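Local coordinates for conserved hypothetical exported protein (Bacteroides fragilis, PDB 4JJA), which is of unknown function but belongs to the NamZ (DUF1343) family and may act as a peptidoglycan beta-N-acetylmuramidase, at residues Val6-Ala10 with Leu140-Asn144; Phe28-Thr32 with Asp108-Val112; Pro153-Tyr159 with Glu326-Asp332. All coordinates share one frame. Residue numbers count along the deposited sequence, not the author numbering.

Contact 1: residues Val6-Ala10 with Leu140-Asn144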
# COMPACT_ATOMS: atom_id res chain seq x y z
N VAL A 6 -15.05 13.31 3.10
CA VAL A 6 -14.60 12.29 4.04
C VAL A 6 -14.08 12.94 5.30
O VAL A 6 -13.32 13.88 5.24
CB VAL A 6 -13.50 11.39 3.41
CG1 VAL A 6 -12.92 10.49 4.49
CG2 VAL A 6 -14.08 10.57 2.29
N ILE A 7 -14.46 12.38 6.45
CA ILE A 7 -13.88 12.79 7.73
C ILE A 7 -13.08 11.57 8.21
O ILE A 7 -13.63 10.52 8.56
CB ILE A 7 -14.96 13.18 8.76
CG1 ILE A 7 -15.86 14.28 8.23
CG2 ILE A 7 -14.34 13.56 10.10
CD1 ILE A 7 -17.09 14.57 9.13
N ILE A 8 -11.77 11.70 8.21
CA ILE A 8 -10.92 10.58 8.60
C ILE A 8 -11.04 10.33 10.11
O ILE A 8 -11.50 11.19 10.88
CB ILE A 8 -9.46 10.80 8.20
CG1 ILE A 8 -8.85 11.99 8.94
CG2 ILE A 8 -9.31 10.90 6.65
CD1 ILE A 8 -7.33 12.12 8.74
N GLY A 9 -10.62 9.15 10.55
CA GLY A 9 -10.68 8.79 11.96
C GLY A 9 -9.98 9.84 12.83
O GLY A 9 -10.49 10.19 13.89
N ALA A 10 -8.78 10.26 12.43
CA ALA A 10 -7.96 11.14 13.29
C ALA A 10 -8.61 12.49 13.54
O ALA A 10 -8.30 13.14 14.54
CB ALA A 10 -6.58 11.31 12.72
N LEU A 140 -6.95 4.69 13.57
CA LEU A 140 -7.65 5.90 13.12
C LEU A 140 -7.75 5.75 11.62
O LEU A 140 -6.74 5.93 10.91
CB LEU A 140 -6.88 7.14 13.58
CG LEU A 140 -6.69 7.25 15.08
CD1 LEU A 140 -5.86 8.51 15.37
CD2 LEU A 140 -8.01 7.21 15.87
N ASP A 141 -8.89 5.30 11.12
CA ASP A 141 -8.90 4.80 9.75
C ASP A 141 -8.76 5.94 8.75
O ASP A 141 -9.21 7.08 9.01
CB ASP A 141 -10.15 3.98 9.47
CG ASP A 141 -9.93 2.75 8.61
OD1 ASP A 141 -8.79 2.29 8.45
OD2 ASP A 141 -11.00 2.20 8.18
N ARG A 142 -8.15 5.63 7.61
CA ARG A 142 -8.08 6.52 6.47
C ARG A 142 -8.58 5.74 5.26
O ARG A 142 -8.51 4.53 5.22
CB ARG A 142 -6.68 7.05 6.22
CG ARG A 142 -6.20 7.99 7.32
CD ARG A 142 -4.83 8.58 7.04
NE ARG A 142 -4.42 9.39 8.20
CZ ARG A 142 -4.32 10.70 8.23
NH1 ARG A 142 -4.51 11.43 7.14
NH2 ARG A 142 -4.00 11.29 9.37
N PRO A 143 -9.08 6.47 4.26
CA PRO A 143 -9.55 5.79 3.06
C PRO A 143 -8.50 4.99 2.32
O PRO A 143 -7.32 5.30 2.42
CB PRO A 143 -10.04 6.95 2.16
CG PRO A 143 -10.45 7.99 3.11
CD PRO A 143 -9.39 7.90 4.20
N ASN A 144 -8.96 3.97 1.60
CA ASN A 144 -8.15 3.30 0.61
C ASN A 144 -8.45 3.96 -0.72
O ASN A 144 -9.58 3.87 -1.18
CB ASN A 144 -8.50 1.81 0.60
CG ASN A 144 -7.72 1.01 -0.41
OD1 ASN A 144 -7.04 1.58 -1.28
ND2 ASN A 144 -7.86 -0.32 -0.34
O HOH W 1 -7.24 9.00 10.49
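Ile-8 loses the most surface in this contact, followed by Arg-142 and Leu-140. The two segments run in roughly opposite directions, 154° apart. Ile-8 points its CB toward 140-144. Its CD1 lies over one face of the Arg-142 guanidinium, 3.3 Å from NH1, and its CG2 is 3.9 Å from Pro-143 CD. Val-6 CG1 extends the apolar patch, 3.8 Å from Pro-143 CG. The guanidinium is held from outside the two segments: NE forms a salt bridge with Asp-108, and NH2 bonds to the backbone O of Met-34. Leu-140 ends a strand of the central parallel sheet. Its CD1 packs 3.9 Å from Ala-10 CB. Gly-9 N donates to Asp-141 O at 2.9 Å. A CB on Gly-9 would clash with Leu-140 C and Asp-141 N, so this approach needs glycine. Water 1 accepts from Ala-10 N at 2.8 Å and lies 3.1 Å from Asp-141 O. The loop before helix 13-20 packs on the C-terminal end of strand 136-140, in a parallel sheet consistent with a Rossmann-like fold. The chemistry is mainly apolar, with one direct backbone hydrogen bond, and implies a closely fitted, buried seam in which isoleucine shields one face of a paired arginine.

Contact 2: residues Phe28-Thr32 with Asp108-Val112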
# COMPACT_ATOMS: atom_id res chain seq x y z
N PHE A 28 2.09 4.40 15.35
CA PHE A 28 2.64 3.88 14.10
C PHE A 28 2.14 4.79 13.02
O PHE A 28 0.93 4.84 12.74
CB PHE A 28 2.23 2.45 13.85
CG PHE A 28 2.61 1.92 12.48
CD1 PHE A 28 3.91 1.80 12.12
CD2 PHE A 28 1.64 1.52 11.57
CE1 PHE A 28 4.26 1.29 10.85
CE2 PHE A 28 1.96 1.04 10.33
CZ PHE A 28 3.26 0.93 9.96
N SER A 29 3.05 5.52 12.40
CA SER A 29 2.70 6.50 11.41
C SER A 29 3.93 6.93 10.62
O SER A 29 5.01 6.37 10.79
CB SER A 29 2.06 7.72 12.11
OG SER A 29 1.48 8.65 11.23
N ASN A 30 3.69 7.90 9.73
CA ASN A 30 4.75 8.54 8.97
C ASN A 30 4.29 9.95 8.64
O ASN A 30 3.35 10.45 9.26
CB ASN A 30 5.17 7.69 7.74
CG ASN A 30 4.10 7.62 6.68
OD1 ASN A 30 3.06 8.26 6.80
ND2 ASN A 30 4.39 6.84 5.62
N HIS A 31 4.89 10.56 7.63
CA HIS A 31 4.55 11.92 7.29
C HIS A 31 3.12 12.13 6.81
O HIS A 31 2.69 13.26 6.71
CB HIS A 31 5.53 12.43 6.20
CG HIS A 31 5.35 11.73 4.91
ND1 HIS A 31 5.67 10.41 4.73
CD2 HIS A 31 4.74 12.14 3.77
CE1 HIS A 31 5.29 10.04 3.51
NE2 HIS A 31 4.73 11.08 2.91
N THR A 32 2.42 11.04 6.47
CA THR A 32 1.03 11.19 6.04
C THR A 32 0.05 11.29 7.20
O THR A 32 -1.12 11.59 6.96
CB THR A 32 0.58 10.01 5.14
OG1 THR A 32 0.60 8.78 5.90
CG2 THR A 32 1.47 9.91 3.88
N ASP A 108 -2.08 5.30 12.43
CA ASP A 108 -2.62 6.41 11.64
C ASP A 108 -1.71 6.67 10.47
O ASP A 108 -0.73 7.39 10.60
CB ASP A 108 -2.84 7.71 12.46
CG ASP A 108 -3.60 8.79 11.66
OD1 ASP A 108 -4.52 8.45 10.83
OD2 ASP A 108 -3.26 10.01 11.82
N ILE A 109 -2.04 6.09 9.32
CA ILE A 109 -1.11 6.12 8.22
C ILE A 109 -1.88 5.96 6.94
O ILE A 109 -2.86 5.21 6.93
CB ILE A 109 0.01 5.05 8.38
CG1 ILE A 109 1.22 5.32 7.47
CG2 ILE A 109 -0.53 3.60 8.23
CD1 ILE A 109 2.42 4.47 7.84
N GLN A 110 -1.43 6.63 5.89
CA GLN A 110 -2.13 6.59 4.59
C GLN A 110 -1.52 5.52 3.68
O GLN A 110 -0.37 5.62 3.25
CB GLN A 110 -2.08 7.96 3.90
CG GLN A 110 -2.84 7.99 2.59
CD GLN A 110 -4.33 7.71 2.78
OE1 GLN A 110 -5.02 8.49 3.41
NE2 GLN A 110 -4.81 6.60 2.25
N ASP A 111 -2.36 4.53 3.32
CA ASP A 111 -2.04 3.41 2.48
C ASP A 111 -2.53 3.65 1.04
O ASP A 111 -3.33 4.56 0.79
CB ASP A 111 -2.79 2.15 3.07
CG ASP A 111 -2.52 0.91 2.33
OD1 ASP A 111 -1.34 0.66 2.04
OD2 ASP A 111 -3.50 0.19 1.99
N VAL A 112 -2.16 2.78 0.09
CA VAL A 112 -2.65 2.88 -1.30
C VAL A 112 -3.42 1.66 -1.81
O VAL A 112 -3.86 1.65 -2.93
CB VAL A 112 -1.52 3.26 -2.28
CG1 VAL A 112 -0.87 4.60 -1.85
CG2 VAL A 112 -0.49 2.20 -2.35
O HOH W 2 2.25 6.83 3.41
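The two backbones leave neighbouring parallel strands, 24-28 and 104-107, and their directions differ by 42°. Asp-108 N donates to Phe-28 O at 3.1 Å, an almost straight bond. Beyond it, side-chain oxygens take over. Ser-29 OG donates to Asp-108 O at 2.6 Å. Thr-32 OG1 accepts from Gln-110 N at 3.0 Å and donates to Asn-30 OD1 at 2.7 Å. Asn-30 OD1 also accepts from Thr-32 N at 2.9 Å, which makes an Asx turn. Water 2 accepts from Asn-30 ND2 at 3.1 Å and donates to Gln-110 O at 2.9 Å. Ile-109 has the most surface buried here. Its CG2 lies 4.1 Å from Phe-28 CE2, and its CG1 is 3.5 Å from Asn-30 OD1. Asp-108 turns its carboxylate to Arg-142, and Asn-30 ND2 also bonds to Glu-58. Strands 24-28 and 104-107 flank the point where the strand order reverses, consistent with a Rossmann-like alpha/beta fold. Loops at this switch point commonly bind ligands; no site is established here.

Contact 3: residues Pro153-Tyr159 with Glu326-Asp332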
# COMPACT_ATOMS: atom_id res chain seq x y z
N PRO A 153 -5.09 -12.19 -8.69
CA PRO A 153 -5.07 -13.46 -8.00
C PRO A 153 -4.89 -13.30 -6.49
O PRO A 153 -4.16 -12.40 -6.06
CB PRO A 153 -3.84 -14.17 -8.59
CG PRO A 153 -3.37 -13.40 -9.68
CD PRO A 153 -3.92 -12.02 -9.55
N ILE A 154 -5.48 -14.19 -5.72
CA ILE A 154 -5.12 -14.32 -4.31
C ILE A 154 -3.69 -14.85 -4.24
O ILE A 154 -3.34 -15.78 -4.95
CB ILE A 154 -6.12 -15.22 -3.55
CG1 ILE A 154 -7.55 -14.56 -3.51
CG2 ILE A 154 -5.64 -15.53 -2.14
CD1 ILE A 154 -8.69 -15.47 -3.03
N LEU A 155 -2.90 -14.30 -3.34
CA LEU A 155 -1.53 -14.72 -3.19
C LEU A 155 -1.45 -16.17 -2.74
O LEU A 155 -1.99 -16.52 -1.70
CB LEU A 155 -0.82 -13.85 -2.17
CG LEU A 155 0.63 -14.14 -1.88
CD1 LEU A 155 1.51 -14.08 -3.10
CD2 LEU A 155 1.11 -13.17 -0.82
N ASP A 156 -0.76 -17.00 -3.53
CA ASP A 156 -0.41 -18.36 -3.15
C ASP A 156 0.66 -18.26 -2.08
O ASP A 156 1.66 -17.58 -2.25
CB ASP A 156 0.07 -19.16 -4.37
CG ASP A 156 0.25 -20.64 -4.10
OD1 ASP A 156 0.75 -21.00 -3.04
OD2 ASP A 156 -0.08 -21.41 -5.04
N MSE A 157 0.44 -18.91 -0.96
CA MSE A 157 1.39 -18.71 0.11
C MSE A 157 2.75 -19.41 -0.12
O MSE A 157 3.68 -19.09 0.60
CB MSE A 157 0.74 -18.90 1.48
CG MSE A 157 -0.49 -17.95 1.72
SE MSE A 157 -0.12 -16.04 1.58
CE MSE A 157 0.45 -15.83 3.37
N LYS A 158 2.89 -20.19 -1.20
CA LYS A 158 4.24 -20.55 -1.72
C LYS A 158 5.10 -19.34 -2.03
O LYS A 158 6.31 -19.40 -2.02
CB LYS A 158 4.19 -21.50 -2.92
CG LYS A 158 3.71 -20.95 -4.22
CD LYS A 158 3.62 -22.08 -5.26
CE LYS A 158 5.00 -22.44 -5.77
NZ LYS A 158 4.98 -23.39 -6.95
N TYR A 159 4.43 -18.22 -2.28
CA TYR A 159 5.03 -16.98 -2.73
C TYR A 159 4.94 -15.90 -1.68
O TYR A 159 5.18 -14.73 -2.01
CB TYR A 159 4.42 -16.52 -4.04
CG TYR A 159 4.56 -17.47 -5.19
CD1 TYR A 159 5.77 -18.03 -5.50
CD2 TYR A 159 3.50 -17.76 -6.02
CE1 TYR A 159 5.90 -18.94 -6.55
CE2 TYR A 159 3.64 -18.64 -7.07
CZ TYR A 159 4.84 -19.20 -7.36
OH TYR A 159 4.91 -20.11 -8.42
N GLU A 326 6.73 -13.65 -9.73
CA GLU A 326 5.69 -14.41 -9.06
C GLU A 326 5.39 -13.89 -7.66
O GLU A 326 4.27 -14.05 -7.15
CB GLU A 326 6.01 -15.89 -9.04
CG GLU A 326 5.68 -16.62 -10.33
CD GLU A 326 6.47 -16.25 -11.53
OE1 GLU A 326 7.59 -15.68 -11.40
OE2 GLU A 326 6.02 -16.56 -12.64
N LEU A 327 6.41 -13.32 -6.99
CA LEU A 327 6.17 -12.75 -5.69
C LEU A 327 5.26 -11.53 -5.72
O LEU A 327 4.53 -11.26 -4.77
CB LEU A 327 7.49 -12.44 -4.97
CG LEU A 327 8.48 -13.63 -4.87
CD1 LEU A 327 9.74 -13.23 -4.09
CD2 LEU A 327 7.85 -14.87 -4.24
N LEU A 328 5.29 -10.80 -6.84
CA LEU A 328 4.42 -9.65 -7.08
C LEU A 328 3.02 -10.08 -7.53
O LEU A 328 2.04 -9.64 -6.96
CB LEU A 328 5.05 -8.67 -8.07
CG LEU A 328 6.32 -7.97 -7.59
CD1 LEU A 328 7.04 -7.29 -8.77
CD2 LEU A 328 6.03 -6.93 -6.52
N VAL A 329 2.96 -10.95 -8.54
CA VAL A 329 1.65 -11.31 -9.09
C VAL A 329 0.91 -12.33 -8.26
O VAL A 329 -0.32 -12.30 -8.18
CB VAL A 329 1.70 -11.81 -10.54
CG1 VAL A 329 1.98 -10.64 -11.40
CG2 VAL A 329 2.74 -12.88 -10.78
N GLY A 330 1.66 -13.24 -7.62
CA GLY A 330 1.09 -14.16 -6.63
C GLY A 330 0.70 -15.54 -7.10
O GLY A 330 0.20 -16.32 -6.33
N THR A 331 0.94 -15.82 -8.37
CA THR A 331 0.61 -17.12 -8.98
C THR A 331 1.54 -17.33 -10.16
O THR A 331 2.11 -16.38 -10.70
CB THR A 331 -0.85 -17.14 -9.47
OG1 THR A 331 -1.12 -18.45 -9.88
CG2 THR A 331 -1.12 -16.19 -10.63
N ASP A 332 1.71 -18.58 -10.54
CA ASP A 332 2.59 -18.96 -11.61
C ASP A 332 1.98 -18.87 -13.01
O ASP A 332 2.70 -18.88 -13.99
CB ASP A 332 3.16 -20.38 -11.38
CG ASP A 332 2.17 -21.45 -11.43
OD1 ASP A 332 0.97 -21.25 -11.62
OD2 ASP A 332 2.63 -22.63 -11.24
O HOH W 3 4.86 -12.06 -2.15
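Tyr-159 dominates this contact through its m rotamer (chi1 -59°), which directs the ring over the end of helix 325-329. Glu-326 CB sits above one ring face, 3.9 Å from the centroid and 12° off the normal, a CH-pi contact. Glu-326 has chi1 at -81° and chi2 in p, and its carboxylate leads away to a salt bridge with Arg-335. At the ring edge, Tyr-159 CD2 is 3.6 Å from Gly-330 O. Tyr-159 OH lies 3.4 Å from Asp-332 CB. Leu-327, with chi1 m and chi2 t, brings CD2 to 3.8 Å from Tyr-159 CB. Gly-330 leaves the helix with phi of 95°, where a CB would jam against the preceding carbonyl. Asp-156 N donates to Gly-330 O at 3.0 Å. An Asx turn follows, with Lys-158 N donating to Asp-156 OD1 at 2.9 Å. The contact thus joins a loop of the Rossmann-like N-terminal region to a helix end of the NamZ C-terminal region. Leu-155, with chi1 t and chi2 p, turns CD1 to 3.6 Å from Gly-330 CA. Pro-153 places CG 3.7 Å from Thr-331 CG2. Water 3 donates to Tyr-159 O at 2.7 Å and to Leu-327 O at 2.8 Å. Arg-115 bonds to the backbone O of Pro-153, Leu-328 and Val-329.

From the N terminus, 6-10 comes first, and contact 1 closes its loop when 140-144 arrives. Contact 2 opens at 28-32 and closes at 108-112, nested inside the loop of contact 1. Both lie by the central parallel sheet, with centres about 11 Å apart. Besides their shared salt bridge, a probable hydrogen bond from Gln-110 NE2 to Pro-143 O links them, so the ends of strands 24-28, 104-107 and 136-140 are tied to the N-terminal segment. Contact 3 begins at 153-159, after both have closed, and is completed by 326-332. It follows in series and crosses neither. Its centre is about 30 Å from that of contact 1, on the opposite side of the chain's centre, and it joins the N-terminal and C-terminal family regions.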